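Local coordinates for Pts system, fructose-specific iiabc component (Borrelia burgdorferi, PDB 5DLE), which probably imports fructose and phosphorylates it to fructose 1-phosphate through the phosphotransferase system, and is represented here by its IIB domain, at residues R46-G51 with E56-E61; T18-P21 with A25-Y28; I78-F83 with V88-T93; A31-N36 with N98-I103. All blocks are in the same frame, centred on the assembly; numbering follows the deposited sequence. Where two conformers were deposited one is given.

Contact 1 (R46-G51 with E56-E61); sequences RVETQG and ENALTE
Arg-46 meets Asn-57 end-on: NH1 and NH2 both bond to the backbone O of Asn-57, which lies almost exactly in the guanidinium plane. The NH2 to O bond is the straighter, at 3.0 Å; NH1 is 3.2 Å from the same O of Asn-57. From the side of the carbonyl the approach is different, because both nitrogens come from one face of its plane. Bends at chi2 and chi3 swing the guanidinium toward the backbone of Asn-57, and CD2 of Leu-59 lies over one of its faces, offset toward the rim. NE of Arg-46 turns to a salt bridge with Glu-63.

Glu-48 reaches past Ala-58 with CG anti to the backbone N (chi1 162°) and an extended chain. Its OE1 accepts the amide of Leu-59 on the anti side (N to OE1 2.9 Å), and a salt bridge to Arg-82 shares that oxygen. OE2 of Glu-48 takes NE2 of Gln-50 at 2.8 Å, and bonds at both oxygens restrain the rotation of this buried carboxylate.

Thr-49 and Glu-56 are an antiparallel hydrogen-bonded pair, with Thr-49 N to Glu-56 O at 3.0 Å and Glu-56 N to Thr-49 O at 2.8 Å. A water bridges OG1 of Thr-49 to ND2 of Asn-57. Beyond this pair Asn-57 adopts a left-handed backbone conformation, the chain leaves the sheet, and side chains take over from the ladder. Such a short antiparallel strand, joined by a loop to strand 44-50, forms a hairpin-like edge on the otherwise parallel sheet of this IIB domain.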
loop_
_atom_site.group_PDB
_atom_site.type_symbol
_atom_site.label_atom_id
_atom_site.label_comp_id
_atom_site.label_asym_id
_atom_site.label_seq_id
_atom_site.Cartn_x
_atom_site.Cartn_y
_atom_site.Cartn_z
ATOM N N ARG A 46 18.870 -9.541 7.549
ATOM C CA ARG A 46 18.228 -10.281 6.459
ATOM C C ARG A 46 16.742 -10.349 6.759
ATOM O O ARG A 46 16.375 -10.667 7.895
ATOM C CB ARG A 46 18.798 -11.706 6.343
ATOM C CG ARG A 46 19.989 -11.793 5.383
ATOM C CD ARG A 46 19.526 -11.940 3.906
ATOM N NE ARG A 46 18.827 -13.213 3.778
ATOM C CZ ARG A 46 17.542 -13.397 3.515
ATOM N NH1 ARG A 46 16.708 -12.397 3.191
ATOM N NH2 ARG A 46 17.099 -14.647 3.515
ATOM N N VAL A 47 15.894 -10.045 5.758
ATOM C CA VAL A 47 14.441 -10.062 5.928
ATOM C C VAL A 47 13.793 -11.002 4.915
ATOM O O VAL A 47 14.014 -10.873 3.696
ATOM C CB VAL A 47 13.828 -8.650 5.800
ATOM C CG1 VAL A 47 12.321 -8.693 6.137
ATOM C CG2 VAL A 47 14.485 -7.712 6.740
ATOM N N GLU A 48 12.977 -11.924 5.417
ATOM C CA GLU A 48 12.053 -12.728 4.636
ATOM C C GLU A 48 10.717 -12.003 4.563
ATOM O O GLU A 48 10.235 -11.484 5.570
ATOM C CB GLU A 48 11.874 -14.088 5.325
ATOM C CG GLU A 48 10.653 -14.891 4.910
ATOM C CD GLU A 48 10.572 -16.217 5.683
ATOM O OE1 GLU A 48 11.637 -16.771 6.001
ATOM O OE2 GLU A 48 9.461 -16.684 6.006
ATOM N N THR A 49 10.103 -11.991 3.387
ATOM C CA THR A 49 8.816 -11.332 3.247
ATOM C C THR A 49 7.732 -12.325 2.847
ATOM O O THR A 49 7.984 -13.271 2.108
ATOM C CB THR A 49 8.856 -10.195 2.192
ATOM O OG1 THR A 49 9.342 -10.680 0.930
ATOM C CG2 THR A 49 9.737 -9.026 2.653
ATOM N N GLN A 50 6.523 -12.092 3.356
ATOM C CA GLN A 50 5.341 -12.890 2.988
ATOM C C GLN A 50 4.140 -11.985 2.754
ATOM O O GLN A 50 3.800 -11.167 3.611
ATOM C CB GLN A 50 4.987 -13.886 4.103
ATOM C CG GLN A 50 6.184 -14.637 4.709
ATOM C CD GLN A 50 5.726 -15.819 5.547
ATOM O OE1 GLN A 50 4.508 -16.114 5.624
ATOM N NE2 GLN A 50 6.670 -16.515 6.158
ATOM N N GLY A 51 3.392 -12.311 1.696
ATOM C CA GLY A 51 2.053 -11.778 1.480
ATOM C C GLY A 51 0.966 -12.839 1.397
ATOM O O GLY A 51 1.089 -13.927 1.972
ATOM N N GLU A 56 9.077 -14.670 -0.112
ATOM C CA GLU A 56 10.270 -14.299 -0.868
ATOM C C GLU A 56 11.454 -14.207 0.088
ATOM O O GLU A 56 11.303 -13.782 1.232
ATOM C CB GLU A 56 10.095 -12.953 -1.598
ATOM C CG GLU A 56 9.072 -12.977 -2.726
ATOM C CD GLU A 56 8.790 -11.567 -3.244
ATOM O OE1 GLU A 56 8.179 -10.758 -2.495
ATOM O OE2 GLU A 56 9.215 -11.257 -4.380
ATOM N N ASN A 57 12.617 -14.653 -0.375
ATOM C CA ASN A 57 13.892 -14.472 0.342
ATOM C C ASN A 57 13.829 -15.078 1.738
ATOM O O ASN A 57 14.255 -14.475 2.742
ATOM C CB ASN A 57 14.291 -12.997 0.392
ATOM C CG ASN A 57 14.462 -12.426 -0.993
ATOM O OD1 ASN A 57 15.463 -12.739 -1.667
ATOM N ND2 ASN A 57 13.515 -11.659 -1.449
ATOM N N ALA A 58 13.338 -16.319 1.784
ATOM C CA ALA A 58 13.167 -17.023 3.044
ATOM C C ALA A 58 14.481 -17.116 3.817
ATOM O O ALA A 58 15.558 -17.311 3.245
ATOM C CB ALA A 58 12.614 -18.416 2.770
ATOM N N LEU A 59 14.378 -16.966 5.132
ATOM C CA LEU A 59 15.539 -17.144 5.995
ATOM C C LEU A 59 16.055 -18.563 5.850
ATOM O O LEU A 59 15.279 -19.516 5.786
ATOM C CB LEU A 59 15.179 -16.879 7.457
ATOM C CG LEU A 59 14.587 -15.479 7.761
ATOM C CD1 LEU A 59 14.245 -15.374 9.250
ATOM C CD2 LEU A 59 15.571 -14.388 7.314
ATOM N N THR A 60 17.376 -18.700 5.839
ATOM C CA THR A 60 17.963 -20.024 5.866
ATOM C C THR A 60 18.208 -20.460 7.309
ATOM O O THR A 60 18.262 -19.639 8.246
ATOM C CB THR A 60 19.292 -20.056 5.106
ATOM O OG1 THR A 60 20.271 -19.257 5.790
ATOM C CG2 THR A 60 19.114 -19.543 3.676
ATOM N N GLU A 61 18.371 -21.775 7.474
ATOM C CA GLU A 61 18.744 -22.313 8.776
ATOM C C GLU A 61 20.016 -21.654 9.296
ATOM O O GLU A 61 20.105 -21.301 10.479
ATOM C CB GLU A 61 18.918 -23.831 8.680
ATOM C CG GLU A 61 19.152 -24.503 10.015
ATOM C CD GLU A 61 19.280 -26.021 9.914
ATOM O OE1 GLU A 61 18.981 -26.581 8.838
ATOM O OE2 GLU A 61 19.674 -26.654 10.919
HETATM O O HOH W 1 11.853 -10.021 -0.108
HETATM O O HOH W 2 6.948 -11.115 -0.412
#

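Contact 2 (T18-P21 with A25-Y28); sequences TACP and AHTY
Thr-27 packs its methyl CG2 against the hydroxyl of Thr-18, while its own OG1 lies over the start of the loop, 3.0 Å from N of Cys-20. The two threonines thus meet with unlike branches facing. Thr-18 holds OG1 between its backbone N and carbonyl carbon (chi1 69°), and from there the hydroxyl donates to the carbonyl O of Thr-27 at 2.8 Å, tilted 28° from the carbonyl plane. OG1 of Thr-27 is also bonded to O of Gln-50, which ties the first turn of the helix to the neighbouring strand as well.

Cys-20 lies alongside His-26, with CB 3.7 Å from the CB of the histidine. SG, anti to the backbone N of Cys-20, reaches the neighbourhood of the imidazole obliquely, 4.9 Å from the ring centroid. The ring itself is directed away, where ND1 bonds to Thr-93 and the ring stacks on His-26 of a third subunit. A water accepts from N of Thr-27 at 3.0 Å, between helix and loop.

Strand 13-19, this loop and helix 25-40 open a beta-alpha-beta unit. IIB domains carry their phosphocysteine in the loop after the first strand, and the position of Cys-20 is consistent with that role. Thr-18 and Thr-27 spend their hydroxyls on backbone carbonyls, which fixes the helix start against strands 13-19 and 44-50, and the N-terminal turn of that helix could favour an anionic group near Cys-20.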
loop_
_atom_site.group_PDB
_atom_site.type_symbol
_atom_site.label_atom_id
_atom_site.label_comp_id
_atom_site.label_asym_id
_atom_site.label_seq_id
_atom_site.Cartn_x
_atom_site.Cartn_y
_atom_site.Cartn_z
ATOM N N THR A 18 8.634 -10.342 7.697
ATOM C CA THR A 18 7.493 -9.443 7.665
ATOM C C THR A 18 6.394 -10.144 6.881
ATOM O O THR A 18 6.651 -10.803 5.866
ATOM C CB THR A 18 7.827 -8.089 7.088
ATOM O OG1 THR A 18 8.111 -8.191 5.671
ATOM C CG2 THR A 18 9.008 -7.449 7.869
ATOM N N ALA A 19 5.164 -10.049 7.386
ATOM C CA ALA A 19 4.080 -10.801 6.752
ATOM C C ALA A 19 2.776 -10.073 6.989
ATOM O O ALA A 19 2.297 -10.027 8.104
ATOM C CB ALA A 19 4.006 -12.223 7.308
ATOM N N CYS A 20 2.209 -9.514 5.926
ATOM C CA CYS A 20 0.858 -8.925 5.992
ATOM C C CYS A 20 0.094 -9.487 4.805
ATOM O O CYS A 20 0.524 -9.303 3.660
ATOM C CB CYS A 20 0.961 -7.414 5.959
ATOM S SG CYS A 20 -0.719 -6.689 5.880
ATOM N N PRO A 21 -1.074 -10.099 5.021
ATOM C CA PRO A 21 -1.779 -10.730 3.896
ATOM C C PRO A 21 -2.735 -9.787 3.174
ATOM O O PRO A 21 -3.764 -10.230 2.666
ATOM C CB PRO A 21 -2.556 -11.866 4.572
ATOM C CG PRO A 21 -2.892 -11.283 5.927
ATOM C CD PRO A 21 -1.639 -10.457 6.324
ATOM N N ALA A 25 2.034 -3.850 0.441
ATOM C CA ALA A 25 2.586 -2.605 0.985
ATOM C C ALA A 25 3.110 -2.786 2.422
ATOM O O ALA A 25 4.268 -2.441 2.723
ATOM C CB ALA A 25 1.577 -1.459 0.971
ATOM N N HIS A 26 2.270 -3.245 3.352
ATOM C CA HIS A 26 2.779 -3.367 4.726
ATOM C C HIS A 26 3.957 -4.323 4.814
ATOM O O HIS A 26 4.902 -4.068 5.581
ATOM C CB HIS A 26 1.711 -3.792 5.719
ATOM C CG HIS A 26 0.822 -2.660 6.131
ATOM N ND1 HIS A 26 0.229 -2.616 7.372
ATOM C CD2 HIS A 26 0.377 -1.576 5.454
ATOM C CE1 HIS A 26 -0.551 -1.537 7.446
ATOM N NE2 HIS A 26 -0.478 -0.889 6.298
ATOM N N THR A 27 3.908 -5.432 4.070
ATOM C CA THR A 27 5.038 -6.382 4.081
ATOM C C THR A 27 6.328 -5.675 3.710
ATOM O O THR A 27 7.364 -5.834 4.407
ATOM C CB THR A 27 4.751 -7.494 3.083
ATOM O OG1 THR A 27 3.621 -8.222 3.552
ATOM C CG2 THR A 27 5.920 -8.438 2.924
ATOM N N TYR A 28 6.294 -4.898 2.624
ATOM C CA TYR A 28 7.529 -4.286 2.128
ATOM C C TYR A 28 7.881 -3.034 2.904
ATOM O O TYR A 28 9.075 -2.726 3.073
ATOM C CB TYR A 28 7.401 -3.955 0.612
ATOM C CG TYR A 28 7.771 -5.158 -0.238
ATOM C CD1 TYR A 28 6.888 -6.178 -0.450
ATOM C CD2 TYR A 28 9.052 -5.286 -0.753
ATOM C CE1 TYR A 28 7.222 -7.304 -1.173
ATOM C CE2 TYR A 28 9.409 -6.400 -1.454
ATOM C CZ TYR A 28 8.499 -7.400 -1.663
ATOM O OH TYR A 28 8.855 -8.523 -2.385
HETATM O O HOH W 3 1.503 -6.458 2.662
#

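Contact 3 (I78-F83 with V88-T93); sequences IDEKRF and VYKVST
Lys-90 leaves its strand with CG anti to the backbone N (chi1 179°) and makes its one sharp bend at chi3 (89°), turning NZ toward Glu-80. The glutamate has CG beside its backbone N and runs out extended; the two side chains cross at about a right angle. Their salt bridge joins NZ of Lys-90 to OE2 of Glu-80 at 2.7 Å, through the syn lone pair of that oxygen. OE1 of Glu-80 stays 3.6 Å from NZ of Lys-90, which makes the pairing one-sided. CD of the lysine passes 3.5 Å from OE2 of Glu-80, so the aliphatic chain lies against the carboxylate too.

A second, apolar touch lies closer to the sheet, where CG2 of Val-88 meets CB of Phe-83 at 3.7 Å. Val-88 and Lys-90 face residues 78-83, whereas Tyr-89 and Val-91 point to the other side of the sheet and pack on helix 100-107. Residues 78-83 belong to the connection between the parallel strands 69-74 and 88-91, neighbours in the sheet, and a 3-10 segment at 81-83 takes part in that crossover. Phe-83 is set into the sheet face formed by Val-17, Val-70 and Leu-72.

CG of Arg-82 sits over the centre of the Phe-83 ring. NE of the same arginine donates almost straight to O of Asp-79 (3.1 Å, 175° at the hydrogen), though tilted from the carbonyl plane. Backbone N of Phe-83 closes the turn on O of Glu-80 at 2.9 Å.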
loop_
_atom_site.group_PDB
_atom_site.type_symbol
_atom_site.label_atom_id
_atom_site.label_comp_id
_atom_site.label_asym_id
_atom_site.label_seq_id
_atom_site.Cartn_x
_atom_site.Cartn_y
_atom_site.Cartn_z
ATOM N N ILE A 78 2.718 -17.432 11.201
ATOM C CA ILE A 78 3.766 -17.976 10.348
ATOM C C ILE A 78 4.387 -19.146 11.106
ATOM O O ILE A 78 4.078 -19.376 12.278
ATOM C CB ILE A 78 4.845 -16.930 9.976
ATOM C CG1 ILE A 78 5.588 -16.486 11.236
ATOM C CG2 ILE A 78 4.215 -15.695 9.277
ATOM C CD1 ILE A 78 6.853 -15.771 10.914
ATOM N N ASP A 79 5.266 -19.901 10.429
ATOM C CA ASP A 79 5.929 -20.984 11.159
ATOM C C ASP A 79 6.994 -20.390 12.061
ATOM O O ASP A 79 7.885 -19.666 11.590
ATOM C CB ASP A 79 6.563 -22.057 10.278
ATOM C CG ASP A 79 7.356 -23.109 11.139
ATOM O OD1 ASP A 79 8.619 -23.175 11.039
ATOM O OD2 ASP A 79 6.711 -23.827 11.966
ATOM N N GLU A 80 6.882 -20.698 13.354
ATOM C CA GLU A 80 7.803 -20.191 14.361
ATOM C C GLU A 80 8.692 -21.267 14.979
ATOM O O GLU A 80 9.637 -20.914 15.694
ATOM C CB GLU A 80 7.021 -19.462 15.474
ATOM C CG GLU A 80 6.389 -18.157 14.991
ATOM C CD GLU A 80 5.552 -17.403 16.030
ATOM O OE1 GLU A 80 5.776 -17.559 17.243
ATOM O OE2 GLU A 80 4.649 -16.642 15.604
ATOM N N LYS A 81 8.448 -22.567 14.728
ATOM C CA LYS A 81 9.294 -23.595 15.350
ATOM C C LYS A 81 10.763 -23.407 14.988
ATOM O O LYS A 81 11.654 -23.647 15.821
ATOM C CB LYS A 81 8.808 -24.994 14.950
ATOM C CG LYS A 81 9.487 -26.100 15.759
ATOM C CD LYS A 81 8.804 -27.460 15.582
ATOM C CE LYS A 81 9.386 -28.509 16.540
ATOM N NZ LYS A 81 9.183 -28.156 17.982
ATOM N N ARG A 82 11.029 -22.935 13.765
ATOM C CA ARG A 82 12.389 -22.660 13.314
ATOM C C ARG A 82 13.130 -21.638 14.164
ATOM O O ARG A 82 14.350 -21.537 14.032
ATOM C CB ARG A 82 12.353 -22.169 11.868
ATOM C CG ARG A 82 11.426 -20.966 11.632
ATOM C CD ARG A 82 11.494 -20.588 10.166
ATOM N NE ARG A 82 10.420 -19.674 9.845
ATOM C CZ ARG A 82 10.456 -18.770 8.864
ATOM N NH1 ARG A 82 11.540 -18.659 8.112
ATOM N NH2 ARG A 82 9.383 -17.996 8.637
ATOM N N PHE A 83 12.445 -20.868 15.004
ATOM C CA PHE A 83 13.107 -19.868 15.832
ATOM C C PHE A 83 13.291 -20.311 17.286
ATOM O O PHE A 83 13.704 -19.498 18.125
ATOM C CB PHE A 83 12.319 -18.555 15.786
ATOM C CG PHE A 83 12.051 -18.063 14.389
ATOM C CD1 PHE A 83 13.105 -17.801 13.512
ATOM C CD2 PHE A 83 10.758 -17.872 13.970
ATOM C CE1 PHE A 83 12.868 -17.320 12.229
ATOM C CE2 PHE A 83 10.498 -17.430 12.666
ATOM C CZ PHE A 83 11.570 -17.146 11.799
ATOM N N VAL A 88 13.056 -13.815 20.296
ATOM C CA VAL A 88 12.095 -13.485 19.242
ATOM C C VAL A 88 11.233 -12.338 19.738
ATOM O O VAL A 88 10.617 -12.431 20.804
ATOM C CB VAL A 88 11.230 -14.696 18.856
ATOM C CG1 VAL A 88 10.180 -14.269 17.814
ATOM C CG2 VAL A 88 12.072 -15.855 18.305
ATOM N N TYR A 89 11.184 -11.254 18.950
ATOM C CA TYR A 89 10.359 -10.097 19.249
ATOM C C TYR A 89 9.287 -10.044 18.181
ATOM O O TYR A 89 9.589 -9.766 17.009
ATOM C CB TYR A 89 11.183 -8.826 19.243
ATOM C CG TYR A 89 10.493 -7.676 19.894
ATOM C CD1 TYR A 89 9.710 -7.852 21.023
ATOM C CD2 TYR A 89 10.619 -6.422 19.377
ATOM C CE1 TYR A 89 9.067 -6.768 21.615
ATOM C CE2 TYR A 89 9.989 -5.334 19.968
ATOM C CZ TYR A 89 9.227 -5.510 21.068
ATOM O OH TYR A 89 8.612 -4.407 21.614
ATOM N N LYS A 90 8.051 -10.337 18.579
ATOM C CA LYS A 90 6.933 -10.386 17.634
ATOM C C LYS A 90 6.011 -9.190 17.836
ATOM O O LYS A 90 5.528 -8.944 18.952
ATOM C CB LYS A 90 6.144 -11.682 17.817
ATOM C CG LYS A 90 4.970 -11.798 16.887
ATOM C CD LYS A 90 4.657 -13.264 16.647
ATOM C CE LYS A 90 3.688 -13.789 17.677
ATOM N NZ LYS A 90 3.133 -15.115 17.263
ATOM N N VAL A 91 5.749 -8.473 16.732
ATOM C CA VAL A 91 4.926 -7.269 16.698
ATOM C C VAL A 91 4.094 -7.299 15.430
ATOM O O VAL A 91 4.293 -8.121 14.531
ATOM C CB VAL A 91 5.778 -5.977 16.745
ATOM C CG1 VAL A 91 6.601 -5.933 18.065
ATOM C CG2 VAL A 91 6.719 -5.915 15.554
ATOM N N SER A 92 3.112 -6.415 15.394
ATOM C CA SER A 92 2.321 -6.248 14.186
ATOM C C SER A 92 3.115 -5.482 13.144
ATOM O O SER A 92 4.091 -4.822 13.460
ATOM C CB SER A 92 1.051 -5.464 14.524
ATOM O OG SER A 92 1.404 -4.134 14.936
ATOM N N THR A 93 2.651 -5.518 11.884
ATOM C CA THR A 93 3.322 -4.651 10.912
ATOM C C THR A 93 3.138 -3.170 11.219
ATOM O O THR A 93 4.061 -2.381 11.004
ATOM C CB THR A 93 2.919 -4.950 9.469
ATOM O OG1 THR A 93 1.529 -4.689 9.232
ATOM C CG2 THR A 93 3.307 -6.358 9.026
#

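Contact 4 (A31-N36 with N98-I103); sequences AKKIEN and NNTENI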
loop_
_atom_site.group_PDB
_atom_site.type_symbol
_atom_site.label_atom_id
_atom_site.label_comp_id
_atom_site.label_asym_id
_atom_site.label_seq_id
_atom_site.Cartn_x
_atom_site.Cartn_y
_atom_site.Cartn_z
ATOM N N ALA A 31 9.505 -4.233 5.991
ATOM C CA ALA A 31 10.838 -4.800 5.724
ATOM C C ALA A 31 11.860 -3.720 5.499
ATOM O O ALA A 31 12.967 -3.769 6.070
ATOM C CB ALA A 31 10.786 -5.733 4.517
ATOM N N LYS A 32 11.500 -2.723 4.681
ATOM C CA LYS A 32 12.467 -1.702 4.323
ATOM C C LYS A 32 12.744 -0.801 5.510
ATOM O O LYS A 32 13.894 -0.386 5.723
ATOM C CB LYS A 32 11.983 -0.930 3.105
ATOM C CG LYS A 32 12.973 0.026 2.521
ATOM C CD LYS A 32 14.314 -0.644 2.081
ATOM C CE LYS A 32 15.184 0.461 1.580
ATOM N NZ LYS A 32 16.589 0.021 1.387
ATOM N N LYS A 33 11.741 -0.499 6.335
ATOM C CA LYS A 33 12.030 0.319 7.512
ATOM C C LYS A 33 12.896 -0.442 8.499
ATOM O O LYS A 33 13.799 0.149 9.115
ATOM C CB LYS A 33 10.752 0.803 8.184
ATOM C CG LYS A 33 10.023 1.764 7.283
ATOM C CD LYS A 33 8.942 2.488 8.000
ATOM C CE LYS A 33 9.476 3.723 8.734
ATOM N NZ LYS A 33 8.256 4.526 9.121
ATOM N N ILE A 34 12.647 -1.748 8.665
ATOM C CA ILE A 34 13.507 -2.536 9.568
ATOM C C ILE A 34 14.933 -2.576 9.025
ATOM O O ILE A 34 15.896 -2.423 9.793
ATOM C CB ILE A 34 12.923 -3.950 9.744
ATOM C CG1 ILE A 34 11.677 -3.874 10.633
ATOM C CG2 ILE A 34 13.978 -4.907 10.375
ATOM C CD1 ILE A 34 10.896 -5.170 10.643
ATOM N N GLU A 35 15.089 -2.803 7.716
ATOM C CA GLU A 35 16.435 -2.806 7.106
ATOM C C GLU A 35 17.138 -1.470 7.314
ATOM O O GLU A 35 18.307 -1.448 7.699
ATOM C CB GLU A 35 16.332 -3.133 5.617
ATOM C CG GLU A 35 15.950 -4.582 5.350
ATOM C CD GLU A 35 15.484 -4.860 3.921
ATOM O OE1 GLU A 35 15.453 -3.921 3.073
ATOM O OE2 GLU A 35 15.116 -6.029 3.664
ATOM N N ASN A 36 16.450 -0.348 7.067
ATOM C CA ASN A 36 17.114 0.952 7.199
ATOM C C ASN A 36 17.500 1.225 8.639
ATOM O O ASN A 36 18.572 1.776 8.887
ATOM C CB ASN A 36 16.214 2.082 6.676
ATOM C CG ASN A 36 16.159 2.138 5.156
ATOM O OD1 ASN A 36 17.057 1.603 4.481
ATOM N ND2 ASN A 36 15.187 2.857 4.616
ATOM N N ASN A 98 5.666 1.944 12.543
ATOM C CA ASN A 98 5.575 3.226 13.222
ATOM C C ASN A 98 6.491 3.354 14.426
ATOM O O ASN A 98 6.660 4.474 14.932
ATOM C CB ASN A 98 4.126 3.483 13.652
ATOM C CG ASN A 98 3.268 3.865 12.477
ATOM O OD1 ASN A 98 3.782 4.242 11.420
ATOM N ND2 ASN A 98 1.950 3.774 12.644
ATOM N N ASN A 99 7.114 2.265 14.871
ATOM C CA ASN A 99 7.936 2.293 16.079
ATOM C C ASN A 99 9.267 1.609 15.833
ATOM O O ASN A 99 9.771 0.926 16.711
ATOM C CB ASN A 99 7.213 1.605 17.242
ATOM C CG ASN A 99 7.741 2.024 18.619
ATOM O OD1 ASN A 99 8.321 3.099 18.785
ATOM N ND2 ASN A 99 7.484 1.195 19.620
ATOM N N THR A 100 9.849 1.784 14.637
ATOM C CA THR A 100 10.919 0.898 14.194
ATOM C C THR A 100 12.178 1.013 15.061
ATOM O O THR A 100 12.786 -0.006 15.398
ATOM C CB THR A 100 11.304 1.187 12.738
ATOM O OG1 THR A 100 10.150 1.484 11.929
ATOM C CG2 THR A 100 12.021 -0.040 12.169
ATOM N N GLU A 101 12.577 2.252 15.387
ATOM C CA GLU A 101 13.779 2.467 16.193
ATOM C C GLU A 101 13.666 1.738 17.513
ATOM O O GLU A 101 14.582 0.998 17.919
ATOM C CB GLU A 101 13.961 3.963 16.422
ATOM C CG GLU A 101 15.157 4.335 17.300
ATOM C CD GLU A 101 15.133 5.826 17.631
ATOM O OE1 GLU A 101 14.032 6.384 17.892
ATOM O OE2 GLU A 101 16.209 6.441 17.609
ATOM N N ASN A 102 12.547 1.936 18.206
ATOM C CA ASN A 102 12.368 1.312 19.498
ATOM C C ASN A 102 12.283 -0.202 19.370
ATOM O O ASN A 102 12.856 -0.925 20.195
ATOM C CB ASN A 102 11.142 1.916 20.178
ATOM C CG ASN A 102 11.397 3.346 20.681
ATOM O OD1 ASN A 102 12.547 3.774 20.858
ATOM N ND2 ASN A 102 10.310 4.097 20.914
ATOM N N ILE A 103 11.623 -0.709 18.320
ATOM C CA ILE A 103 11.492 -2.155 18.189
ATOM C C ILE A 103 12.847 -2.817 17.985
ATOM O O ILE A 103 13.116 -3.883 18.553
ATOM C CB ILE A 103 10.509 -2.486 17.064
ATOM C CG1 ILE A 103 9.099 -2.408 17.625
ATOM C CG2 ILE A 103 10.799 -3.858 16.438
ATOM C CD1 ILE A 103 8.076 -2.358 16.554
HETATM O O HOH W 4 9.274 4.305 12.432
#
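The flat peptide between Lys-33 and Ile-34 receives Thr-100 on one face: the methyl CG2 lies above it, 3.5 Å from O and 3.8 Å from C of Lys-33. No side-chain hydrogen bond crosses here; a small branched residue simply sits against the helix backbone. Thr-100 is placed for this by holding CG2 anti to its own backbone N, which directs the methyl at helix 25-40 while OG1 turns to O of Ala-96.

Lys-33 and Ile-34 meet the threonine from different sides, each crossing it at about a right angle. CG1 of Ile-34 is 4.1 Å from CG2 of Thr-100, whereas Lys-33 brings CB to 3.9 Å from OG1 of Thr-100. The lysine chain, in one of its two conformers, then bends at chi3 (85°) and passes along the hydroxyl, and NZ bonds to O of Ile-97. A water donates to OG1 of Thr-100 at 3.0 Å.

Ile-34 continues onto Thr-18 and Ile-45 of the sheet below. Two helices packed side by side over a mainly parallel sheet are typical of the layered alpha/beta fold of IIB domains.

In the fold
From the N terminus, contact 2 closes the first and shortest loop, between strand 13-19 and the start of helix 25-40. Further along that helix, contact 4 opens at residues 31-36 and closes only at 98-103. Contacts 1 and 3 are both nested within this long loop, one after the other; none of the four cross. Contact 1 binds the edge strand 55-56 and the following loop to strand 44-50, while contact 3 joins the connection before strand 88-91 to that strand at the other edge. Packing of Leu-59 on Phe-83 links contacts 1 and 3, and packing of Val-47 on Ala-31 links contacts 1 and 4.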